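Local coordinates for protein CdnC (Chryseobacterium gregarium DSM 19109, PDB 7MGV) that probably uses ATP, as an ATP-grasp ligase, to close omega-ester macrocycles in the core of a ribosomally made precursor peptide, at residues A[173-176]-A[177-181]; A[259-262]-A[263-266]; A[281-284]-A[285-289]; A[320-323]-A[324-327]. All blocks are in the same frame, centred on the assembly; numbering follows the deposited sequence.

Contact 1. Residues A[173-176]-A[177-181]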
# COMPACT_ATOMS: atom_id res chain seq x y z
N GLU A 173 29.69 0.51 -3.37
CA GLU A 173 28.93 0.73 -4.59
C GLU A 173 28.66 2.21 -4.81
O GLU A 173 28.83 2.74 -5.92
CB GLU A 173 27.62 -0.06 -4.54
CG GLU A 173 26.96 -0.27 -5.88
CD GLU A 173 27.60 -1.39 -6.67
OE1 GLU A 173 27.81 -2.48 -6.10
OE2 GLU A 173 27.90 -1.18 -7.87
N ALA A 174 28.24 2.90 -3.75
CA ALA A 174 27.99 4.34 -3.85
C ALA A 174 29.26 5.10 -4.20
O ALA A 174 29.23 6.02 -5.02
CB ALA A 174 27.39 4.86 -2.55
N LYS A 175 30.38 4.73 -3.58
CA LYS A 175 31.63 5.42 -3.87
C LYS A 175 32.06 5.21 -5.31
O LYS A 175 32.51 6.15 -5.98
CB LYS A 175 32.73 4.96 -2.91
CG LYS A 175 34.00 5.80 -2.99
CD LYS A 175 35.00 5.42 -1.92
CE LYS A 175 36.20 6.35 -1.95
NZ LYS A 175 37.32 5.84 -1.10
N ARG A 176 31.94 3.98 -5.81
CA ARG A 176 32.24 3.71 -7.21
C ARG A 176 31.36 4.53 -8.13
O ARG A 176 31.84 5.14 -9.10
CB ARG A 176 32.09 2.21 -7.48
CG ARG A 176 32.03 1.82 -8.94
CD ARG A 176 31.88 0.31 -9.08
NE ARG A 176 33.08 -0.40 -8.67
CZ ARG A 176 33.25 -0.98 -7.48
NH1 ARG A 176 32.28 -0.93 -6.58
NH2 ARG A 176 34.39 -1.60 -7.20
N PHE A 177 30.06 4.59 -7.83
CA PHE A 177 29.13 5.37 -8.64
C PHE A 177 29.51 6.85 -8.63
O PHE A 177 29.48 7.52 -9.68
CB PHE A 177 27.70 5.17 -8.12
CG PHE A 177 26.65 5.93 -8.87
CD1 PHE A 177 26.27 7.21 -8.48
CD2 PHE A 177 26.03 5.36 -9.97
CE1 PHE A 177 25.30 7.90 -9.18
CE2 PHE A 177 25.05 6.04 -10.67
CZ PHE A 177 24.69 7.32 -10.27
N ILE A 178 29.87 7.38 -7.46
CA ILE A 178 30.18 8.80 -7.35
C ILE A 178 31.46 9.15 -8.09
O ILE A 178 31.53 10.15 -8.80
CB ILE A 178 30.25 9.22 -5.86
CG1 ILE A 178 28.87 9.10 -5.21
CG2 ILE A 178 30.77 10.64 -5.73
CD1 ILE A 178 28.93 8.95 -3.70
N VAL A 179 32.50 8.32 -7.93
CA VAL A 179 33.75 8.60 -8.65
C VAL A 179 33.56 8.40 -10.15
O VAL A 179 34.25 9.03 -10.96
CB VAL A 179 34.92 7.76 -8.11
CG1 VAL A 179 35.04 7.90 -6.60
CG2 VAL A 179 34.77 6.30 -8.51
N LYS A 180 32.61 7.55 -10.55
CA LYS A 180 32.36 7.38 -11.98
C LYS A 180 31.66 8.60 -12.56
O LYS A 180 32.10 9.15 -13.58
CB LYS A 180 31.53 6.11 -12.21
CG LYS A 180 31.25 5.81 -13.68
CD LYS A 180 30.35 4.60 -13.82
CE LYS A 180 29.80 4.48 -15.23
NZ LYS A 180 30.85 4.15 -16.23
N HIS A 181 30.59 9.06 -11.92
CA HIS A 181 29.80 10.13 -12.52
C HIS A 181 30.23 11.53 -12.09
O HIS A 181 29.86 12.50 -12.76
CB HIS A 181 28.32 9.89 -12.21
CG HIS A 181 27.80 8.61 -12.78
ND1 HIS A 181 27.32 8.50 -14.06
CD2 HIS A 181 27.72 7.36 -12.24
CE1 HIS A 181 26.95 7.25 -14.29
NE2 HIS A 181 27.18 6.54 -13.20

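Contact 2. Residues A[259-262]-A[263-266]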
# COMPACT_ATOMS: atom_id res chain seq x y z
N LYS A 259 19.22 38.63 -15.33
CA LYS A 259 19.85 39.29 -14.18
C LYS A 259 21.03 40.17 -14.58
O LYS A 259 21.45 41.03 -13.80
CB LYS A 259 20.28 38.26 -13.14
CG LYS A 259 19.12 37.70 -12.33
CD LYS A 259 18.45 38.78 -11.50
CE LYS A 259 17.11 38.31 -10.95
NZ LYS A 259 16.03 38.39 -11.98
N THR A 260 21.59 39.97 -15.78
CA THR A 260 22.67 40.81 -16.28
C THR A 260 22.16 42.03 -17.05
O THR A 260 22.85 43.05 -17.10
CB THR A 260 23.61 39.99 -17.17
OG1 THR A 260 24.04 38.82 -16.46
CG2 THR A 260 24.83 40.79 -17.58
N ASP A 261 20.96 41.94 -17.62
CA ASP A 261 20.39 43.03 -18.40
C ASP A 261 19.73 44.05 -17.48
O ASP A 261 18.82 43.71 -16.71
CB ASP A 261 19.38 42.47 -19.40
CG ASP A 261 18.95 43.48 -20.45
OD1 ASP A 261 19.34 44.67 -20.34
OD2 ASP A 261 18.23 43.09 -21.39
N TRP A 262 20.18 45.31 -17.55
CA TRP A 262 19.62 46.35 -16.70
C TRP A 262 18.14 46.58 -17.00
O TRP A 262 17.39 47.02 -16.13
CB TRP A 262 20.41 47.65 -16.85
CG TRP A 262 20.32 48.27 -18.21
CD1 TRP A 262 21.20 48.11 -19.25
CD2 TRP A 262 19.31 49.17 -18.69
NE1 TRP A 262 20.79 48.83 -20.34
CE2 TRP A 262 19.64 49.50 -20.02
CE3 TRP A 262 18.15 49.72 -18.13
CZ2 TRP A 262 18.85 50.35 -20.80
CZ3 TRP A 262 17.38 50.57 -18.90
CH2 TRP A 262 17.73 50.88 -20.22
N ARG A 263 17.71 46.30 -18.23
CA ARG A 263 16.32 46.49 -18.62
C ARG A 263 15.37 45.53 -17.92
O ARG A 263 14.15 45.70 -18.04
CB ARG A 263 16.17 46.35 -20.14
CG ARG A 263 16.71 47.53 -20.93
CD ARG A 263 16.98 47.15 -22.38
NE ARG A 263 18.22 46.41 -22.53
CZ ARG A 263 19.29 46.85 -23.19
NH1 ARG A 263 19.26 48.04 -23.77
NH2 ARG A 263 20.37 46.10 -23.27
N LYS A 264 15.88 44.54 -17.20
CA LYS A 264 15.06 43.55 -16.51
C LYS A 264 15.07 43.71 -15.00
O LYS A 264 14.53 42.86 -14.29
CB LYS A 264 15.52 42.13 -16.88
CG LYS A 264 15.71 41.89 -18.37
CD LYS A 264 14.38 41.85 -19.10
CE LYS A 264 14.48 40.99 -20.35
NZ LYS A 264 13.34 41.23 -21.28
N ASP A 265 15.68 44.78 -14.49
CA ASP A 265 15.78 44.97 -13.05
C ASP A 265 14.39 45.14 -12.43
O ASP A 265 13.53 45.85 -12.98
CB ASP A 265 16.64 46.19 -12.73
CG ASP A 265 18.10 45.98 -13.10
OD1 ASP A 265 18.45 44.87 -13.54
OD2 ASP A 265 18.90 46.93 -12.94
N GLY A 266 14.17 44.49 -11.29
CA GLY A 266 12.91 44.55 -10.60
C GLY A 266 11.83 43.63 -11.14
O GLY A 266 10.78 43.50 -10.50

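Contact 3. Residues A[281-284]-A[285-289]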
# COMPACT_ATOMS: atom_id res chain seq x y z
N ASP A 281 6.50 14.65 -28.54
CA ASP A 281 6.99 13.34 -28.10
C ASP A 281 6.99 13.24 -26.58
O ASP A 281 6.60 12.20 -26.02
CB ASP A 281 8.39 13.09 -28.67
CG ASP A 281 9.31 14.28 -28.50
OD1 ASP A 281 8.86 15.42 -28.75
OD2 ASP A 281 10.49 14.08 -28.13
N ILE A 282 7.42 14.30 -25.90
CA ILE A 282 7.42 14.31 -24.44
C ILE A 282 6.01 14.15 -23.90
O ILE A 282 5.77 13.37 -22.96
CB ILE A 282 8.09 15.59 -23.91
CG1 ILE A 282 9.51 15.72 -24.46
CG2 ILE A 282 8.10 15.60 -22.39
CD1 ILE A 282 10.42 14.56 -24.11
N GLU A 283 5.05 14.87 -24.48
CA GLU A 283 3.67 14.78 -24.03
C GLU A 283 3.09 13.39 -24.32
O GLU A 283 2.34 12.84 -23.51
CB GLU A 283 2.83 15.87 -24.70
CG GLU A 283 1.34 15.77 -24.46
CD GLU A 283 0.62 17.06 -24.80
OE1 GLU A 283 -0.59 17.17 -24.51
OE2 GLU A 283 1.27 17.98 -25.34
N PHE A 284 3.43 12.83 -25.48
CA PHE A 284 3.03 11.46 -25.80
C PHE A 284 3.52 10.49 -24.74
O PHE A 284 2.77 9.63 -24.27
CB PHE A 284 3.57 11.08 -27.18
CG PHE A 284 3.22 9.69 -27.62
CD1 PHE A 284 2.04 9.44 -28.30
CD2 PHE A 284 4.07 8.63 -27.36
CE1 PHE A 284 1.71 8.16 -28.70
CE2 PHE A 284 3.75 7.34 -27.77
CZ PHE A 284 2.57 7.11 -28.44
N MET A 285 4.79 10.62 -24.34
CA MET A 285 5.34 9.71 -23.35
C MET A 285 4.76 9.95 -21.96
O MET A 285 4.63 9.00 -21.18
CB MET A 285 6.87 9.82 -23.34
CG MET A 285 7.53 9.15 -24.54
SD MET A 285 9.32 9.02 -24.41
CE MET A 285 9.79 10.74 -24.53
N ILE A 286 4.40 11.19 -21.64
CA ILE A 286 3.72 11.46 -20.37
C ILE A 286 2.37 10.77 -20.32
O ILE A 286 2.01 10.09 -19.34
CB ILE A 286 3.58 12.98 -20.17
CG1 ILE A 286 4.95 13.64 -19.95
CG2 ILE A 286 2.65 13.27 -19.01
CD1 ILE A 286 5.46 13.53 -18.53
N LEU A 287 1.58 10.93 -21.39
CA LEU A 287 0.29 10.25 -21.47
C LEU A 287 0.47 8.74 -21.42
O LEU A 287 -0.33 8.03 -20.81
CB LEU A 287 -0.46 10.68 -22.73
CG LEU A 287 -0.97 12.12 -22.73
CD1 LEU A 287 -1.43 12.52 -24.13
CD2 LEU A 287 -2.10 12.28 -21.73
N GLU A 288 1.53 8.23 -22.05
CA GLU A 288 1.80 6.79 -22.00
C GLU A 288 2.18 6.34 -20.59
O GLU A 288 1.84 5.22 -20.20
CB GLU A 288 2.90 6.43 -22.98
CG GLU A 288 3.14 4.94 -23.12
CD GLU A 288 4.02 4.59 -24.30
OE1 GLU A 288 4.47 3.43 -24.39
OE2 GLU A 288 4.26 5.48 -25.14
N LEU A 289 2.88 7.18 -19.83
CA LEU A 289 3.19 6.84 -18.44
C LEU A 289 1.91 6.71 -17.63
O LEU A 289 1.72 5.73 -16.88
CB LEU A 289 4.11 7.90 -17.84
CG LEU A 289 4.47 7.79 -16.36
CD1 LEU A 289 5.33 6.57 -16.09
CD2 LEU A 289 5.16 9.06 -15.89

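Contact 4. Residues A[320-323]-A[324-327]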
# COMPACT_ATOMS: atom_id res chain seq x y z
N GLU A 320 0.23 18.38 -5.29
CA GLU A 320 -0.67 19.53 -5.28
C GLU A 320 -0.61 20.27 -6.61
O GLU A 320 0.39 20.22 -7.33
CB GLU A 320 -0.32 20.47 -4.13
CG GLU A 320 -1.40 20.56 -3.05
CD GLU A 320 -2.71 21.15 -3.56
OE1 GLU A 320 -2.69 21.85 -4.59
OE2 GLU A 320 -3.75 20.91 -2.92
N PHE A 321 -1.70 20.96 -6.92
CA PHE A 321 -1.83 21.66 -8.19
C PHE A 321 -2.36 23.08 -8.07
O PHE A 321 -2.33 23.82 -9.06
CB PHE A 321 -2.76 20.88 -9.14
CG PHE A 321 -4.20 20.86 -8.69
CD1 PHE A 321 -5.11 21.78 -9.19
CD2 PHE A 321 -4.63 19.92 -7.77
CE1 PHE A 321 -6.42 21.77 -8.78
CE2 PHE A 321 -5.95 19.91 -7.35
CZ PHE A 321 -6.85 20.83 -7.86
N PHE A 322 -2.84 23.49 -6.89
CA PHE A 322 -3.51 24.78 -6.76
C PHE A 322 -2.57 25.94 -7.08
O PHE A 322 -2.97 26.91 -7.74
CB PHE A 322 -4.08 24.93 -5.35
CG PHE A 322 -5.21 25.90 -5.25
CD1 PHE A 322 -5.45 26.60 -4.08
CD2 PHE A 322 -6.05 26.12 -6.34
CE1 PHE A 322 -6.50 27.49 -3.98
CE2 PHE A 322 -7.10 27.02 -6.25
CZ PHE A 322 -7.32 27.70 -5.07
N TRP A 323 -1.32 25.85 -6.62
CA TRP A 323 -0.37 26.93 -6.84
C TRP A 323 -0.14 27.19 -8.32
O TRP A 323 0.01 28.35 -8.74
CB TRP A 323 0.95 26.61 -6.13
CG TRP A 323 1.55 25.27 -6.49
CD1 TRP A 323 0.94 24.05 -6.43
CD2 TRP A 323 2.89 25.02 -6.94
NE1 TRP A 323 1.81 23.06 -6.83
CE2 TRP A 323 3.01 23.64 -7.14
CE3 TRP A 323 3.99 25.84 -7.19
CZ2 TRP A 323 4.20 23.05 -7.59
CZ3 TRP A 323 5.17 25.26 -7.63
CH2 TRP A 323 5.26 23.88 -7.83
N LEU A 324 -0.13 26.13 -9.13
CA LEU A 324 -0.00 26.28 -10.58
C LEU A 324 -1.35 26.44 -11.27
O LEU A 324 -1.41 27.05 -12.35
CB LEU A 324 0.73 25.08 -11.17
CG LEU A 324 1.97 24.62 -10.40
CD1 LEU A 324 2.39 23.23 -10.84
CD2 LEU A 324 3.09 25.63 -10.61
N ASP A 325 -2.43 25.91 -10.69
CA ASP A 325 -3.76 26.15 -11.25
C ASP A 325 -4.13 27.62 -11.20
O ASP A 325 -4.86 28.11 -12.06
CB ASP A 325 -4.80 25.31 -10.51
CG ASP A 325 -6.18 25.45 -11.10
OD1 ASP A 325 -6.32 25.29 -12.33
OD2 ASP A 325 -7.13 25.71 -10.33
N ASN A 326 -3.63 28.35 -10.19
CA ASN A 326 -3.86 29.78 -10.11
C ASN A 326 -3.10 30.56 -11.17
O ASN A 326 -3.36 31.76 -11.34
CB ASN A 326 -3.49 30.30 -8.71
CG ASN A 326 -4.55 30.00 -7.68
OD1 ASN A 326 -5.74 29.91 -7.99
ND2 ASN A 326 -4.13 29.83 -6.43
N LEU A 327 -2.16 29.93 -11.87
CA LEU A 327 -1.45 30.55 -12.97
C LEU A 327 -2.13 30.31 -14.31
O LEU A 327 -1.69 30.86 -15.32
CB LEU A 327 -0.01 30.04 -13.03
CG LEU A 327 0.71 29.87 -11.69
CD1 LEU A 327 2.16 29.44 -11.90
CD2 LEU A 327 0.65 31.15 -10.86

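Contact 1. Residues A[173-176]-A[177-181]
Ile-178 leans back on the carbonyl of Ala-174, one turn earlier in helix 171-181. Ile-178 CB stands 3.5 Å from Ala-174 O. With chi1 at -67°, Ile-178 CG1 lies beside the backbone N and opposite the carbonyl carbon, which brings it down to 3.1 Å from Ala-174 O. Ile-178 CD1 stays on the same Ala-174 O at 3.2 Å, so the whole longer branch runs along that carbonyl. Beyond it the side chain packs on Val-208, Val-184 of strand 184-187 and Phe-226 of strand 224-228. Ala-174 O is not left to these carbons, since it also accepts the backbone hydrogen bond from Ile-178 N at 2.9 Å.

Val-179 repeats the pattern with two branches on two carbonyls: CG1 approaches Lys-175 O to 3.1 Å and CG2 approaches Arg-176 O to 3.2 Å. Phe-177 swings its ring away from the preceding turn, and His-181 CD2 lies over one face of it, 3.3 Å above the plane and nearer its margin than its middle. His-181 NE2 bonds to Gln-69 of the second subunit, while the Arg-176 guanidinium pairs with Glu-172. Ala-174, Phe-177 and Ile-178 face the domain's antiparallel sheet, Lys-175 and Arg-176 lie on the exposed side, and Lys-180 reaches toward the second subunit. The carbonyls of Ala-174, Lys-175 and Arg-176 each take an amide and are flanked by Ile-178 or Val-179 carbons.

Contact 2. Residues A[259-262]-A[263-266]
Asp-261 and Arg-263 meet through one carboxylate oxygen. Asp-261 OD1 takes the backbone N of Arg-263 at 3.1 Å, from above the carboxylate plane, and the side-chain NE of the same arginine at 3.0 Å. The second bond is weak in angle but forms part of a salt bridge, with the carboxylate and guanidinium planes 75° apart. Asp-261 OD2 lies in the guanidinium plane, at its edge. On another side the arginine meets Trp-262: CG sits 3.4 Å from the centroid of the six-membered ring in a CH-pi contact, and the indole NE1 lies 3.7 Å above the guanidinium plane, over its centre. Chi1 of 65° turns the Trp-262 ring back over Arg-263 and makes this overlap possible.

The bond from Asp-261 OD1 to the amide two residues on is an Asx turn, and it leads into the 3-10 turn that follows. That turn is held by Lys-264 N to Asp-261 O at 3.1 Å and by Asp-265 N to Trp-262 O at 3.3 Å. With an alanine at Asp-261, the amide and NE of Arg-263 would probably lose their shared acceptor, leaving the arginine held by the Trp-262 ring with less to fix its rotation. Farther out, Lys-264 CG rests 3.9 Å from Asp-261 CB. The whole turn belongs to the exposed loop between helix 252-258 and strand 274-276, where these side chains also touch a crystal neighbour.

Contact 3. Residues A[281-284]-A[285-289]
Asp-281 to Phe-284 and Met-285 to Leu-289 are consecutive turns of helix 280-293, joined by regular i to i+4 bonds. Met-285 N reaches Asp-281 O at 2.9 Å, and the amides of Ile-286, Leu-287 and Glu-288 reach the carbonyls of Ile-282, Glu-283 and Phe-284 in the same way. The straightest of the four is Leu-287 N to Glu-283 O, with an N-H...O angle of 173°.

Met-285 folds back over the first turn. Its chain runs straight through chi2 and bends at chi3, -68°, which returns Met-285 CE to 3.9 Å from Ile-282 CD1 and 3.8 Å from Asp-281 O, while Met-285 CG passes 3.5 Å from the same oxygen. Ile-286 leans on the same turn, its CG1 3.1 Å from Ile-282 O, a carbonyl that also holds the Ile-286 amide.

On a more exposed flank the Phe-284 ring meets the end of Glu-288, one turn on. The Glu-288 chain stretches out straight past CG, and its OE2 comes obliquely to 3.3 Å from Phe-284 CE2, the carboxylate nearly perpendicular to the ring at 88°. No hydrogen bond is involved; the contact is one of a probably charged oxygen with an aromatic C-H.

Around the helix, Met-285 and Leu-289 touch Ile-158 of helix 148-158, Ile-282 reaches Tyr-310 of strand 310-316, and Leu-287 lies on Val-245 of strand 244-251. This is an amphipathic helix lying on one face of a five-stranded antiparallel sheet, in keeping with the alpha/beta build of the ATP-grasp fold.

Contact 4. Residues A[320-323]-A[324-327]
Phe-321 is the N-cap of helix 322-325, its O accepting Asp-325 N at 2.7 Å and, weakly, Leu-324 N; Phe-322 O takes Asn-326 N. Glu-320 OE1 receives the amides of Phe-321 and Phe-322, and OE2 pairs with Arg-95.

Chi1 of 54° brings the Trp-323 indole against Leu-324, which runs along it: Leu-324 CG lies over the ring system, and CD2 makes a CH-pi contact 3.6 Å from the six-membered centroid. Phe-322 carries the amide of Asn-326 over one face, ND2 3.9 Å above the ring centre and the two planes 53° apart, while Asn-326 OD1 approaches CE2 of Phe-322 to 3.6 Å. With an alanine at Phe-322 the ring is gone, and the Asn-326 amide would probably be freer to turn, its bond to Asn-331 being weak.

Asp-325 CB meets the edge of the Phe-321 ring at CD1, 3.8 Å away, and its carboxylate is hydrogen-bonded to Asn-331, just before helix 332-341, and to Ile-333 N and Ser-334 in its first turn. Phe-321 is packed between that helix and helix 35-46, and Trp-323 meets Trp-273 nearly at right angles and touches Arg-237 of strand 234-241.

How the contacts relate
The four contacts come in series along the chain, each closing before the next opens, and none touches another. Contact 1, on helix 171-181, belongs with the sheet that includes strands 165-168, 184-187 and 224-228. Contacts 2 and 3 fall on either side of strand 274-276 in sequence, contact 2 in the loop before it and contact 3 on the helix after it, with centres 36 Å apart. Contacts 3 and 4 are the closest pair, 21 Å between centres, and both touch strands of the second antiparallel sheet. ADP lies about 9 Å from the side chain of Phe-177 and about 8 Å from that of Trp-323, so contacts 1 and 4 approach the nucleotide site from different parts of the fold.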